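Local coordinates for similar to hydroxylamine oxidoreductase (Kuenenia stuttgartiensis, PDB 6H5L), which probably acts as a multiheme oxidoreductase of the hydroxylamine oxidoreductase family, in a heme-rich reductase complex of an anammox bacterium, at residues E313-L318 with A380-E385; S454-M459 with Q499-R504; P309-Y314 with D333-E338; T375-A380 with N458-L463. All blocks are in the same frame, centred on the assembly; numbering follows the deposited sequence.

Contact 1: E313-L318 with A380-E385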
loop_
_atom_site.group_PDB
_atom_site.type_symbol
_atom_site.label_atom_id
_atom_site.label_comp_id
_atom_site.label_asym_id
_atom_site.label_seq_id
_atom_site.Cartn_x
_atom_site.Cartn_y
_atom_site.Cartn_z
ATOM N N GLU A 313 15.188 -47.100 -48.597
ATOM C CA GLU A 313 16.049 -47.967 -49.388
ATOM C C GLU A 313 17.263 -47.158 -49.827
ATOM O O GLU A 313 17.127 -46.194 -50.589
ATOM C CB GLU A 313 15.293 -48.521 -50.596
ATOM C CG GLU A 313 16.102 -49.459 -51.472
ATOM C CD GLU A 313 15.813 -50.920 -51.187
ATOM O OE1 GLU A 313 15.358 -51.234 -50.066
ATOM O OE2 GLU A 313 16.036 -51.751 -52.093
ATOM N N TYR A 314 18.441 -47.546 -49.348
ATOM C CA TYR A 314 19.656 -46.772 -49.551
ATOM C C TYR A 314 20.471 -47.328 -50.712
ATOM O O TYR A 314 20.417 -48.521 -51.022
ATOM C CB TYR A 314 20.507 -46.758 -48.279
ATOM C CG TYR A 314 19.757 -46.251 -47.070
ATOM C CD1 TYR A 314 19.691 -44.892 -46.787
ATOM C CD2 TYR A 314 19.104 -47.131 -46.219
ATOM C CE1 TYR A 314 18.998 -44.425 -45.685
ATOM C CE2 TYR A 314 18.411 -46.675 -45.118
ATOM C CZ TYR A 314 18.361 -45.324 -44.854
ATOM O OH TYR A 314 17.669 -44.874 -43.755
ATOM N N THR A 315 21.232 -46.440 -51.353
ATOM C CA THR A 315 22.098 -46.812 -52.464
ATOM C C THR A 315 23.553 -46.973 -52.054
ATOM O O THR A 315 24.284 -47.737 -52.692
ATOM C CB THR A 315 22.005 -45.770 -53.585
ATOM O OG1 THR A 315 22.610 -44.545 -53.152
ATOM C CG2 THR A 315 20.551 -45.507 -53.941
ATOM N N SER A 316 23.985 -46.276 -51.007
ATOM C CA SER A 316 25.336 -46.431 -50.484
ATOM C C SER A 316 25.371 -47.644 -49.556
ATOM O O SER A 316 24.424 -48.431 -49.491
ATOM C CB SER A 316 25.782 -45.154 -49.777
ATOM O OG SER A 316 25.000 -44.912 -48.619
ATOM N N SER A 317 26.467 -47.806 -48.815
ATOM C CA SER A 317 26.565 -48.908 -47.864
ATOM C C SER A 317 25.632 -48.750 -46.669
ATOM O O SER A 317 25.610 -49.635 -45.806
ATOM C CB SER A 317 28.010 -49.061 -47.384
ATOM O OG SER A 317 28.542 -47.821 -46.956
ATOM N N LEU A 318 24.867 -47.656 -46.595
ATOM C CA LEU A 318 23.837 -47.526 -45.570
ATOM C C LEU A 318 22.787 -48.621 -45.669
ATOM O O LEU A 318 22.089 -48.888 -44.685
ATOM C CB LEU A 318 23.166 -46.157 -45.665
ATOM C CG LEU A 318 24.052 -44.976 -45.285
ATOM C CD1 LEU A 318 23.286 -43.665 -45.369
ATOM C CD2 LEU A 318 24.597 -45.200 -43.893
ATOM N N ALA A 380 24.775 -38.531 -51.306
ATOM C CA ALA A 380 26.126 -37.989 -51.194
ATOM C C ALA A 380 27.122 -39.067 -50.786
ATOM O O ALA A 380 28.263 -39.077 -51.261
ATOM C CB ALA A 380 26.149 -36.833 -50.195
ATOM N N GLN A 381 26.710 -39.983 -49.904
ATOM C CA GLN A 381 27.603 -41.061 -49.493
ATOM C C GLN A 381 27.882 -42.026 -50.638
ATOM O O GLN A 381 28.969 -42.613 -50.701
ATOM C CB GLN A 381 27.014 -41.806 -48.295
ATOM C CG GLN A 381 27.974 -42.791 -47.644
ATOM C CD GLN A 381 27.432 -43.377 -46.354
ATOM O OE1 GLN A 381 26.817 -42.676 -45.549
ATOM N NE2 GLN A 381 27.655 -44.669 -46.153
ATOM N N LYS A 382 26.921 -42.203 -51.550
ATOM C CA LYS A 382 27.152 -43.044 -52.720
ATOM C C LYS A 382 28.260 -42.472 -53.596
ATOM O O LYS A 382 29.092 -43.217 -54.125
ATOM C CB LYS A 382 25.859 -43.194 -53.521
ATOM C CG LYS A 382 25.957 -44.144 -54.707
ATOM C CD LYS A 382 26.169 -45.579 -54.247
ATOM C CE LYS A 382 25.987 -46.567 -55.390
ATOM N NZ LYS A 382 27.011 -46.394 -56.455
ATOM N N ILE A 383 28.283 -41.147 -53.760
ATOM C CA ILE A 383 29.306 -40.508 -54.582
ATOM C C ILE A 383 30.687 -40.713 -53.972
ATOM O O ILE A 383 31.653 -41.033 -54.675
ATOM C CB ILE A 383 28.983 -39.014 -54.760
ATOM C CG1 ILE A 383 27.691 -38.845 -55.563
ATOM C CG2 ILE A 383 30.144 -38.291 -55.419
ATOM C CD1 ILE A 383 27.147 -37.435 -55.553
ATOM N N VAL A 384 30.799 -40.536 -52.654
ATOM C CA VAL A 384 32.091 -40.682 -51.989
ATOM C C VAL A 384 32.572 -42.126 -52.058
ATOM O O VAL A 384 33.759 -42.387 -52.291
ATOM C CB VAL A 384 31.998 -40.187 -50.534
ATOM C CG1 VAL A 384 33.340 -40.342 -49.834
ATOM C CG2 VAL A 384 31.531 -38.740 -50.492
ATOM N N GLU A 385 31.665 -43.085 -51.861
ATOM C CA GLU A 385 32.071 -44.486 -51.839
ATOM C C GLU A 385 32.419 -45.002 -53.230
ATOM O O GLU A 385 33.268 -45.890 -53.360
ATOM C CB GLU A 385 30.974 -45.341 -51.207
ATOM C CG GLU A 385 30.792 -45.096 -49.717
ATOM C CD GLU A 385 29.684 -45.935 -49.115
ATOM O OE1 GLU A 385 29.590 -45.991 -47.871
ATOM O OE2 GLU A 385 28.909 -46.540 -49.885
#

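Contact 2: S454-M459 with Q499-R504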
loop_
_atom_site.group_PDB
_atom_site.type_symbol
_atom_site.label_atom_id
_atom_site.label_comp_id
_atom_site.label_asym_id
_atom_site.label_seq_id
_atom_site.Cartn_x
_atom_site.Cartn_y
_atom_site.Cartn_z
ATOM N N SER A 454 40.045 -37.272 -45.972
ATOM C CA SER A 454 40.287 -36.447 -47.141
ATOM C C SER A 454 39.331 -35.256 -47.135
ATOM O O SER A 454 38.527 -35.073 -46.217
ATOM C CB SER A 454 40.138 -37.270 -48.420
ATOM O OG SER A 454 38.836 -37.820 -48.529
ATOM N N ASP A 455 39.421 -34.427 -48.175
ATOM C CA ASP A 455 38.565 -33.249 -48.252
ATOM C C ASP A 455 37.102 -33.642 -48.419
ATOM O O ASP A 455 36.224 -33.094 -47.743
ATOM C CB ASP A 455 39.015 -32.348 -49.403
ATOM C CG ASP A 455 38.916 -30.875 -49.060
ATOM O OD1 ASP A 455 38.145 -30.527 -48.142
ATOM O OD2 ASP A 455 39.611 -30.066 -49.713
ATOM N N ILE A 456 36.821 -34.605 -49.303
ATOM C CA ILE A 456 35.435 -34.919 -49.641
ATOM C C ILE A 456 34.757 -35.702 -48.520
ATOM O O ILE A 456 33.529 -35.656 -48.378
ATOM C CB ILE A 456 35.377 -35.670 -50.987
ATOM C CG1 ILE A 456 33.968 -35.593 -51.576
ATOM C CG2 ILE A 456 35.826 -37.119 -50.828
ATOM C CD1 ILE A 456 33.879 -36.074 -53.005
ATOM N N GLU A 457 35.531 -36.434 -47.712
ATOM C CA GLU A 457 34.942 -37.177 -46.601
ATOM C C GLU A 457 34.387 -36.239 -45.534
ATOM O O GLU A 457 33.327 -36.506 -44.952
ATOM C CB GLU A 457 35.979 -38.128 -46.001
ATOM C CG GLU A 457 36.177 -39.405 -46.797
ATOM C CD GLU A 457 37.354 -40.215 -46.301
ATOM O OE1 GLU A 457 38.500 -39.735 -46.430
ATOM O OE2 GLU A 457 37.134 -41.326 -45.772
ATOM N N ASN A 458 35.082 -35.131 -45.270
ATOM C CA ASN A 458 34.591 -34.154 -44.309
ATOM C C ASN A 458 33.512 -33.252 -44.889
ATOM O O ASN A 458 32.710 -32.705 -44.128
ATOM C CB ASN A 458 35.747 -33.305 -43.788
ATOM C CG ASN A 458 36.276 -33.802 -42.453
ATOM O OD1 ASN A 458 35.939 -34.902 -42.015
ATOM N ND2 ASN A 458 37.104 -32.994 -41.800
ATOM N N MET A 459 33.472 -33.081 -46.211
ATOM C CA MET A 459 32.319 -32.431 -46.824
ATOM C C MET A 459 31.051 -33.217 -46.529
ATOM O O MET A 459 30.044 -32.651 -46.087
ATOM C CB MET A 459 32.514 -32.300 -48.334
ATOM C CG MET A 459 33.690 -31.453 -48.765
ATOM S SD MET A 459 33.940 -31.504 -50.554
ATOM C CE MET A 459 35.449 -30.550 -50.711
ATOM N N GLN A 499 30.165 -33.119 -55.537
ATOM C CA GLN A 499 30.136 -33.463 -56.954
ATOM C C GLN A 499 31.321 -32.858 -57.695
ATOM O O GLN A 499 31.932 -33.519 -58.544
ATOM C CB GLN A 499 28.821 -33.006 -57.584
ATOM C CG GLN A 499 27.598 -33.763 -57.095
ATOM C CD GLN A 499 26.332 -33.348 -57.816
ATOM O OE1 GLN A 499 26.356 -32.482 -58.691
ATOM N NE2 GLN A 499 25.215 -33.968 -57.454
ATOM N N ALA A 500 31.656 -31.601 -57.392
ATOM C CA ALA A 500 32.792 -30.961 -58.046
ATOM C C ALA A 500 34.095 -31.663 -57.695
ATOM O O ALA A 500 34.980 -31.808 -58.546
ATOM C CB ALA A 500 32.857 -29.483 -57.657
ATOM N N GLU A 501 34.229 -32.114 -56.447
ATOM C CA GLU A 501 35.439 -32.823 -56.045
ATOM C C GLU A 501 35.501 -34.208 -56.675
ATOM O O GLU A 501 36.573 -34.654 -57.100
ATOM C CB GLU A 501 35.509 -32.914 -54.520
ATOM C CG GLU A 501 36.743 -33.625 -53.983
ATOM C CD GLU A 501 38.017 -32.810 -54.129
ATOM O OE1 GLU A 501 37.958 -31.673 -54.644
ATOM O OE2 GLU A 501 39.084 -33.312 -53.718
ATOM N N ALA A 502 34.364 -34.906 -56.742
ATOM C CA ALA A 502 34.334 -36.198 -57.418
ATOM C C ALA A 502 34.693 -36.052 -58.891
ATOM O O ALA A 502 35.485 -36.836 -59.425
ATOM C CB ALA A 502 32.959 -36.845 -57.260
ATOM N N ALA A 503 34.125 -35.045 -59.560
ATOM C CA ALA A 503 34.491 -34.785 -60.948
ATOM C C ALA A 503 35.939 -34.332 -61.069
ATOM O O ALA A 503 36.589 -34.606 -62.083
ATOM C CB ALA A 503 33.554 -33.739 -61.551
ATOM N N ARG A 504 36.459 -33.648 -60.048
ATOM C CA ARG A 504 37.853 -33.215 -60.070
ATOM C C ARG A 504 38.800 -34.402 -59.945
ATOM O O ARG A 504 39.832 -34.455 -60.624
ATOM C CB ARG A 504 38.099 -32.211 -58.947
ATOM C CG ARG A 504 39.207 -31.213 -59.210
ATOM C CD ARG A 504 38.770 -29.838 -58.741
ATOM N NE ARG A 504 38.149 -29.896 -57.421
ATOM C CZ ARG A 504 37.196 -29.066 -57.006
ATOM N NH1 ARG A 504 36.745 -28.116 -57.813
ATOM N NH2 ARG A 504 36.687 -29.193 -55.788
HETATM O O HOH W 1 39.046 -35.177 -51.836
#

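Contact 3: P309-Y314 with D333-E338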
loop_
_atom_site.group_PDB
_atom_site.type_symbol
_atom_site.label_atom_id
_atom_site.label_comp_id
_atom_site.label_asym_id
_atom_site.label_seq_id
_atom_site.Cartn_x
_atom_site.Cartn_y
_atom_site.Cartn_z
ATOM N N PRO A 309 16.925 -44.149 -40.800
ATOM C CA PRO A 309 15.670 -44.879 -40.592
ATOM C C PRO A 309 15.594 -46.121 -41.469
ATOM O O PRO A 309 16.084 -46.140 -42.601
ATOM C CB PRO A 309 14.597 -43.856 -40.989
ATOM C CG PRO A 309 15.284 -42.970 -41.977
ATOM C CD PRO A 309 16.712 -42.871 -41.505
ATOM N N SER A 310 14.965 -47.171 -40.926
ATOM C CA SER A 310 14.794 -48.422 -41.659
ATOM C C SER A 310 13.735 -48.333 -42.749
ATOM O O SER A 310 13.603 -49.274 -43.541
ATOM C CB SER A 310 14.427 -49.559 -40.702
ATOM O OG SER A 310 13.141 -49.364 -40.134
ATOM N N ASN A 311 12.981 -47.238 -42.807
ATOM C CA ASN A 311 11.904 -47.076 -43.770
ATOM C C ASN A 311 12.390 -46.526 -45.106
ATOM O O ASN A 311 11.575 -46.036 -45.896
ATOM C CB ASN A 311 10.816 -46.168 -43.191
ATOM C CG ASN A 311 10.547 -46.447 -41.723
ATOM O OD1 ASN A 311 11.085 -45.772 -40.845
ATOM N ND2 ASN A 311 9.715 -47.446 -41.450
ATOM N N LEU A 312 13.693 -46.589 -45.375
ATOM C CA LEU A 312 14.258 -46.087 -46.617
ATOM C C LEU A 312 15.125 -47.152 -47.270
ATOM O O LEU A 312 15.725 -47.994 -46.594
ATOM C CB LEU A 312 15.092 -44.816 -46.393
ATOM C CG LEU A 312 14.330 -43.516 -46.141
ATOM C CD1 LEU A 312 15.298 -42.354 -45.970
ATOM C CD2 LEU A 312 13.354 -43.242 -47.273
ATOM N N GLU A 313 15.188 -47.100 -48.597
ATOM C CA GLU A 313 16.049 -47.967 -49.388
ATOM C C GLU A 313 17.263 -47.158 -49.827
ATOM O O GLU A 313 17.127 -46.194 -50.589
ATOM C CB GLU A 313 15.293 -48.521 -50.596
ATOM C CG GLU A 313 16.102 -49.459 -51.472
ATOM C CD GLU A 313 15.813 -50.920 -51.187
ATOM O OE1 GLU A 313 15.358 -51.234 -50.066
ATOM O OE2 GLU A 313 16.036 -51.751 -52.093
ATOM N N TYR A 314 18.441 -47.546 -49.348
ATOM C CA TYR A 314 19.656 -46.772 -49.551
ATOM C C TYR A 314 20.471 -47.328 -50.712
ATOM O O TYR A 314 20.417 -48.521 -51.022
ATOM C CB TYR A 314 20.507 -46.758 -48.279
ATOM C CG TYR A 314 19.757 -46.251 -47.070
ATOM C CD1 TYR A 314 19.691 -44.892 -46.787
ATOM C CD2 TYR A 314 19.104 -47.131 -46.219
ATOM C CE1 TYR A 314 18.998 -44.425 -45.685
ATOM C CE2 TYR A 314 18.411 -46.675 -45.118
ATOM C CZ TYR A 314 18.361 -45.324 -44.854
ATOM O OH TYR A 314 17.669 -44.874 -43.755
ATOM N N ASP A 333 12.928 -47.730 -36.847
ATOM C CA ASP A 333 11.661 -47.976 -37.531
ATOM C C ASP A 333 10.692 -46.883 -37.098
ATOM O O ASP A 333 10.132 -46.930 -36.000
ATOM C CB ASP A 333 11.127 -49.367 -37.209
ATOM C CG ASP A 333 9.957 -49.760 -38.090
ATOM O OD1 ASP A 333 9.573 -48.957 -38.966
ATOM O OD2 ASP A 333 9.424 -50.874 -37.906
ATOM N N ILE A 334 10.501 -45.887 -37.967
ATOM C CA ILE A 334 9.672 -44.734 -37.625
ATOM C C ILE A 334 8.235 -45.161 -37.351
ATOM O O ILE A 334 7.562 -44.603 -36.476
ATOM C CB ILE A 334 9.752 -43.676 -38.741
ATOM C CG1 ILE A 334 11.160 -43.084 -38.798
ATOM C CG2 ILE A 334 8.713 -42.581 -38.541
ATOM C CD1 ILE A 334 11.646 -42.556 -37.466
ATOM N N TYR A 335 7.747 -46.165 -38.079
ATOM C CA TYR A 335 6.356 -46.589 -37.984
ATOM C C TYR A 335 6.199 -47.898 -37.213
ATOM O O TYR A 335 5.268 -48.665 -37.465
ATOM C CB TYR A 335 5.745 -46.700 -39.378
ATOM C CG TYR A 335 5.793 -45.395 -40.136
ATOM C CD1 TYR A 335 4.990 -44.325 -39.761
ATOM C CD2 TYR A 335 6.650 -45.223 -41.214
ATOM C CE1 TYR A 335 5.032 -43.125 -40.442
ATOM C CE2 TYR A 335 6.699 -44.025 -41.903
ATOM C CZ TYR A 335 5.888 -42.980 -41.513
ATOM O OH TYR A 335 5.932 -41.784 -42.193
ATOM N N SER A 336 7.100 -48.162 -36.271
ATOM C CA SER A 336 6.923 -49.293 -35.376
ATOM C C SER A 336 5.834 -48.985 -34.352
ATOM O O SER A 336 5.457 -47.830 -34.135
ATOM C CB SER A 336 8.232 -49.629 -34.661
ATOM O OG SER A 336 8.588 -48.607 -33.746
ATOM N N GLU A 337 5.320 -50.045 -33.722
ATOM C CA GLU A 337 4.325 -49.865 -32.669
ATOM C C GLU A 337 4.862 -48.984 -31.548
ATOM O O GLU A 337 4.122 -48.181 -30.968
ATOM C CB GLU A 337 3.889 -51.221 -32.114
ATOM C CG GLU A 337 2.816 -51.922 -32.926
ATOM C CD GLU A 337 2.337 -53.198 -32.261
ATOM O OE1 GLU A 337 3.143 -53.839 -31.553
ATOM O OE2 GLU A 337 1.155 -53.557 -32.438
ATOM N N GLU A 338 6.153 -49.115 -31.238
ATOM C CA GLU A 338 6.744 -48.338 -30.154
ATOM C C GLU A 338 6.835 -46.860 -30.516
ATOM O O GLU A 338 6.551 -45.992 -29.681
ATOM C CB GLU A 338 8.125 -48.896 -29.813
ATOM C CG GLU A 338 8.762 -48.290 -28.577
ATOM C CD GLU A 338 10.212 -48.703 -28.413
ATOM O OE1 GLU A 338 10.879 -48.954 -29.439
ATOM O OE2 GLU A 338 10.685 -48.782 -27.261
#

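Contact 4: T375-A380 with N458-L463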
loop_
_atom_site.group_PDB
_atom_site.type_symbol
_atom_site.label_atom_id
_atom_site.label_comp_id
_atom_site.label_asym_id
_atom_site.label_seq_id
_atom_site.Cartn_x
_atom_site.Cartn_y
_atom_site.Cartn_z
ATOM N N THR A 375 17.715 -39.307 -47.304
ATOM C CA THR A 375 17.898 -39.670 -48.704
ATOM C C THR A 375 18.990 -38.825 -49.345
ATOM O O THR A 375 19.838 -39.344 -50.079
ATOM C CB THR A 375 16.579 -39.513 -49.471
ATOM O OG1 THR A 375 15.630 -40.481 -48.998
ATOM C CG2 THR A 375 16.792 -39.701 -50.970
ATOM N N LEU A 376 18.985 -37.517 -49.073
ATOM C CA LEU A 376 20.008 -36.636 -49.628
ATOM C C LEU A 376 21.395 -37.018 -49.127
ATOM O O LEU A 376 22.373 -36.977 -49.884
ATOM C CB LEU A 376 19.690 -35.182 -49.277
ATOM C CG LEU A 376 20.591 -34.099 -49.875
ATOM C CD1 LEU A 376 20.510 -34.109 -51.392
ATOM C CD2 LEU A 376 20.222 -32.729 -49.326
ATOM N N ALA A 377 21.500 -37.395 -47.851
ATOM C CA ALA A 377 22.787 -37.811 -47.307
ATOM C C ALA A 377 23.245 -39.132 -47.912
ATOM O O ALA A 377 24.439 -39.321 -48.173
ATOM C CB ALA A 377 22.703 -37.914 -45.785
ATOM N N ASP A 378 22.311 -40.056 -48.148
ATOM C CA ASP A 378 22.669 -41.332 -48.759
ATOM C C ASP A 378 23.190 -41.141 -50.179
ATOM O O ASP A 378 24.135 -41.822 -50.594
ATOM C CB ASP A 378 21.463 -42.271 -48.749
ATOM C CG ASP A 378 21.660 -43.479 -49.644
ATOM O OD1 ASP A 378 22.572 -44.286 -49.365
ATOM O OD2 ASP A 378 20.900 -43.620 -50.626
ATOM N N GLN A 379 22.588 -40.223 -50.938
ATOM C CA GLN A 379 23.062 -39.961 -52.293
ATOM C C GLN A 379 24.473 -39.389 -52.282
ATOM O O GLN A 379 25.291 -39.713 -53.151
ATOM C CB GLN A 379 22.098 -39.016 -53.009
ATOM C CG GLN A 379 20.733 -39.629 -53.293
ATOM C CD GLN A 379 19.671 -38.589 -53.594
ATOM O OE1 GLN A 379 19.797 -37.424 -53.215
ATOM N NE2 GLN A 379 18.611 -39.008 -54.277
ATOM N N ALA A 380 24.775 -38.531 -51.306
ATOM C CA ALA A 380 26.126 -37.989 -51.194
ATOM C C ALA A 380 27.122 -39.067 -50.786
ATOM O O ALA A 380 28.263 -39.077 -51.261
ATOM C CB ALA A 380 26.149 -36.833 -50.195
ATOM N N ASN A 458 35.082 -35.131 -45.270
ATOM C CA ASN A 458 34.591 -34.154 -44.309
ATOM C C ASN A 458 33.512 -33.252 -44.889
ATOM O O ASN A 458 32.710 -32.705 -44.128
ATOM C CB ASN A 458 35.747 -33.305 -43.788
ATOM C CG ASN A 458 36.276 -33.802 -42.453
ATOM O OD1 ASN A 458 35.939 -34.902 -42.015
ATOM N ND2 ASN A 458 37.104 -32.994 -41.800
ATOM N N MET A 459 33.472 -33.081 -46.211
ATOM C CA MET A 459 32.319 -32.431 -46.824
ATOM C C MET A 459 31.051 -33.217 -46.529
ATOM O O MET A 459 30.044 -32.651 -46.087
ATOM C CB MET A 459 32.514 -32.300 -48.334
ATOM C CG MET A 459 33.690 -31.453 -48.765
ATOM S SD MET A 459 33.940 -31.504 -50.554
ATOM C CE MET A 459 35.449 -30.550 -50.711
ATOM N N TYR A 460 31.083 -34.528 -46.776
ATOM C CA TYR A 460 29.934 -35.368 -46.461
ATOM C C TYR A 460 29.661 -35.390 -44.963
ATOM O O TYR A 460 28.501 -35.379 -44.535
ATOM C CB TYR A 460 30.155 -36.786 -46.987
ATOM C CG TYR A 460 29.087 -37.761 -46.551
ATOM C CD1 TYR A 460 27.746 -37.504 -46.798
ATOM C CD2 TYR A 460 29.419 -38.940 -45.897
ATOM C CE1 TYR A 460 26.764 -38.390 -46.400
ATOM C CE2 TYR A 460 28.444 -39.833 -45.498
ATOM C CZ TYR A 460 27.117 -39.553 -45.752
ATOM O OH TYR A 460 26.141 -40.439 -45.357
ATOM N N ASN A 461 30.721 -35.423 -44.150
ATOM C CA ASN A 461 30.547 -35.396 -42.701
ATOM C C ASN A 461 29.773 -34.157 -42.263
ATOM O O ASN A 461 28.865 -34.240 -41.430
ATOM C CB ASN A 461 31.907 -35.455 -42.006
ATOM C CG ASN A 461 32.478 -36.857 -41.960
ATOM O OD1 ASN A 461 31.748 -37.841 -42.081
ATOM N ND2 ASN A 461 33.790 -36.957 -41.775
ATOM N N ARG A 462 30.120 -32.995 -42.819
ATOM C CA ARG A 462 29.371 -31.784 -42.500
ATOM C C ARG A 462 27.944 -31.851 -43.028
ATOM O O ARG A 462 27.049 -31.200 -42.474
ATOM C CB ARG A 462 30.090 -30.556 -43.052
ATOM C CG ARG A 462 31.318 -30.140 -42.250
ATOM C CD ARG A 462 31.922 -28.849 -42.778
ATOM N NE ARG A 462 32.476 -29.014 -44.117
ATOM C CZ ARG A 462 33.708 -29.446 -44.364
ATOM N NH1 ARG A 462 34.516 -29.757 -43.359
ATOM N NH2 ARG A 462 34.134 -29.566 -45.614
ATOM N N LEU A 463 27.709 -32.626 -44.088
ATOM C CA LEU A 463 26.357 -32.756 -44.620
ATOM C C LEU A 463 25.451 -33.496 -43.643
ATOM O O LEU A 463 24.354 -33.023 -43.321
ATOM C CB LEU A 463 26.394 -33.466 -45.977
ATOM C CG LEU A 463 25.147 -33.441 -46.868
ATOM C CD1 LEU A 463 25.535 -33.645 -48.323
ATOM C CD2 LEU A 463 24.127 -34.494 -46.455
#

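Contact 1: E313-L318 with A380-E385
The backbone N of S317 donates to OE2 of E385 over 3.0 Å, with an N-H...O angle of 150°, and meets that oxygen on its syn lone pair, the side facing OE1. The bond ties the start of a short 3-10 segment to the flank of helix 356-389. The model also brings the S317 hydroxyl too close to OE1 of E385, so the exact places of these two oxygens, and of the weak bond from Q381 NE2 to S317 OG, are doubtful.

Q381 lies across the middle of the contact. Its CB lies 3.7 Å from S316 OG; with CG anti to the backbone N (chi1 -170°), CG continues past S316, and the extended chain carries the amide on to L318. There OE1 comes to 3.6 Å from L318 CG and probably accepts from the hydroxyl of Y460, though the two oxygens are modelled too close for the geometry to be trusted. An alanine at Q381 would probably leave the Y460 hydroxyl without its probable acceptor and open a gap beside L318. The S316 hydroxyl itself bonds to D378, one turn back on the same helix.

K382 meets the loop differently: its side chain crosses T315 at about a right angle, CB lying 3.5 Å from T315 OG1 and CD 3.3 Å from T315 O. Its ammonium goes on to a salt bridge with D386.

The loop thus covers one flank of helix 356-389. From the same turns of that helix V384 packs on I456 of helix 455-476, while I383 touches I498 and A502 of helix 480-513.

Contact 2: S454-M459 with Q499-R504
Apolar contact between I456 and the stem of E501 joins the two helices. The I456 methyl CD1 lies 3.9 Å from E501 CB and 4.4 Å from A502 CB, while I456 CB approaches E501 CG. CG1 of I456 is anti to the backbone N (chi1 -161°), which carries that branch toward the partner helix. M459 adds its terminal methyl CE near E501 CB.

Polar linkage across the pair runs through one water. It donates to OE2 of E501 over 2.6 Å and accepts a weak bond from I456 N at 3.4 Å, in the first turn of helix 455-476.

Charged and other polar bonds flank this core. OE1 of E501 receives R504 NH2 at 3.0 Å, in the guanidinium plane, and OE2 is bridged by NH1 of R504 from a neighbouring subunit; the two arginines would probably offset the closeness of D455 to E501. At the other helix, the N-cap residue S454 holds the side chain of E457, three residues on, by two bonds to one oxygen: its backbone N and its OG both donate to OE1 of E457, each at 2.9 Å and from opposite faces of the carboxylate. R400 also salt-bridges this OE1.

With axes 10.3 Å apart and N-to-C directions 159° from parallel, the segments form part of an antiparallel helical hairpin, in a C-terminal helical bundle that here takes part in subunit contacts.

Contact 3: P309-Y314 with D333-E338
The type I beta turn from D333 to S336, which leads into helix 337-350, is held at its start by the side-chain amide of N311. OD1 of N311 accepts from I334 N over 2.9 Å, with an N-H...O angle of 158°; the donor lies in the carbonyl plane, on a lone pair. The other end of the same amide, ND2, donates to D333 OD1 at 2.9 Å, nearly along the carboxylate C-O axis, although the amide and carboxylate planes stand 43° apart. Two bonds at opposite ends of one flat group fix its rotation.

D333 in turn organises the turn. Its OD1 takes a weak bond from Y335 N, and its backbone O accepts both S336 N and, at 3.2 Å, S336 OG, the two reaching it from the same face of its plane. S336 is the N-cap of the helix, and its hydroxyl also caps N339 N. The acceptor is shared further, since N339 ND2 bonds to D333 O.

Packing supplements these bonds. S310 OG sits 3.3 Å from D333 CA, and the backbones of S310 and I332 are hydrogen-bonded just before the turn. P309 CB lies 4.1 Å from I334 CG1, and both residues rest on W302; the I334 side chain is about 7 Å from a bound heme c, so this corner lies close to the cofactor array. Within the turn, I334 CG2 sits 4.0 Å above the centre of one face of the Y335 ring, whereas N311 ND2 comes to the ring edge, 3.8 Å from Y335 CD2.

Contact 4: T375-A380 with N458-L463
A377 and A380, one turn apart on helix 356-389, face Y460 and L463 of helix 455-476 in an antiparallel helix pair. The axes of the two segments approach to 10.1 Å and their N-to-C directions differ by 173°, almost exactly antiparallel.

Taken in order, L376 packs on M495 of helix 480-513 and on Y192 of a neighbouring subunit. A377 is the first to touch: L463 CD2 lies 3.7 Å from its CA and 3.8 Å from its CB, while its carbonyl O lies obliquely to the Y460 ring, near CE1. D378, whose CB points away, serves the loop on the other flank of its helix, where OD2 accepts from T315 N. The A380 methyl touches both partners, 3.7 Å from L463 CD1 and oblique to the Y460 ring.

Both large residues have CG anti to the backbone N (chi1 173° for Y460, -167° for L463), which sets each CG out from the backbone on the side where CB already points toward helix 356-389. Replacing Y460 by an alanine would probably open a gap beside A377 and A380 and leave Q381 OE1 without its probable hydroxyl partner.

Helix 480-513 lies beside the pair, its M495 also touching A380. At the interface itself, the nearest ring carbon to the A380 methyl is Y460 CD1, 3.8 Å away.

Following the chain from the N terminus, contact 3 closes first, joining the two ends of a nonhelical loop just before helix 337-350. Contact 1 starts from the same stretch, sharing E313 and Y314, but reaches farther, over that helix to helix 356-389. Contact 4 crosses contact 1, its segments alternating with those of contact 1 and sharing A380, and ties helix 356-389 to helix 455-476; their centres are about 9 Å apart. Contact 2 begins where contact 4 ends, sharing N458 and M459, and carries the packing on to helix 480-513. Together they connect the loop at 309-336 with helices 356-389, 455-476 and 480-513.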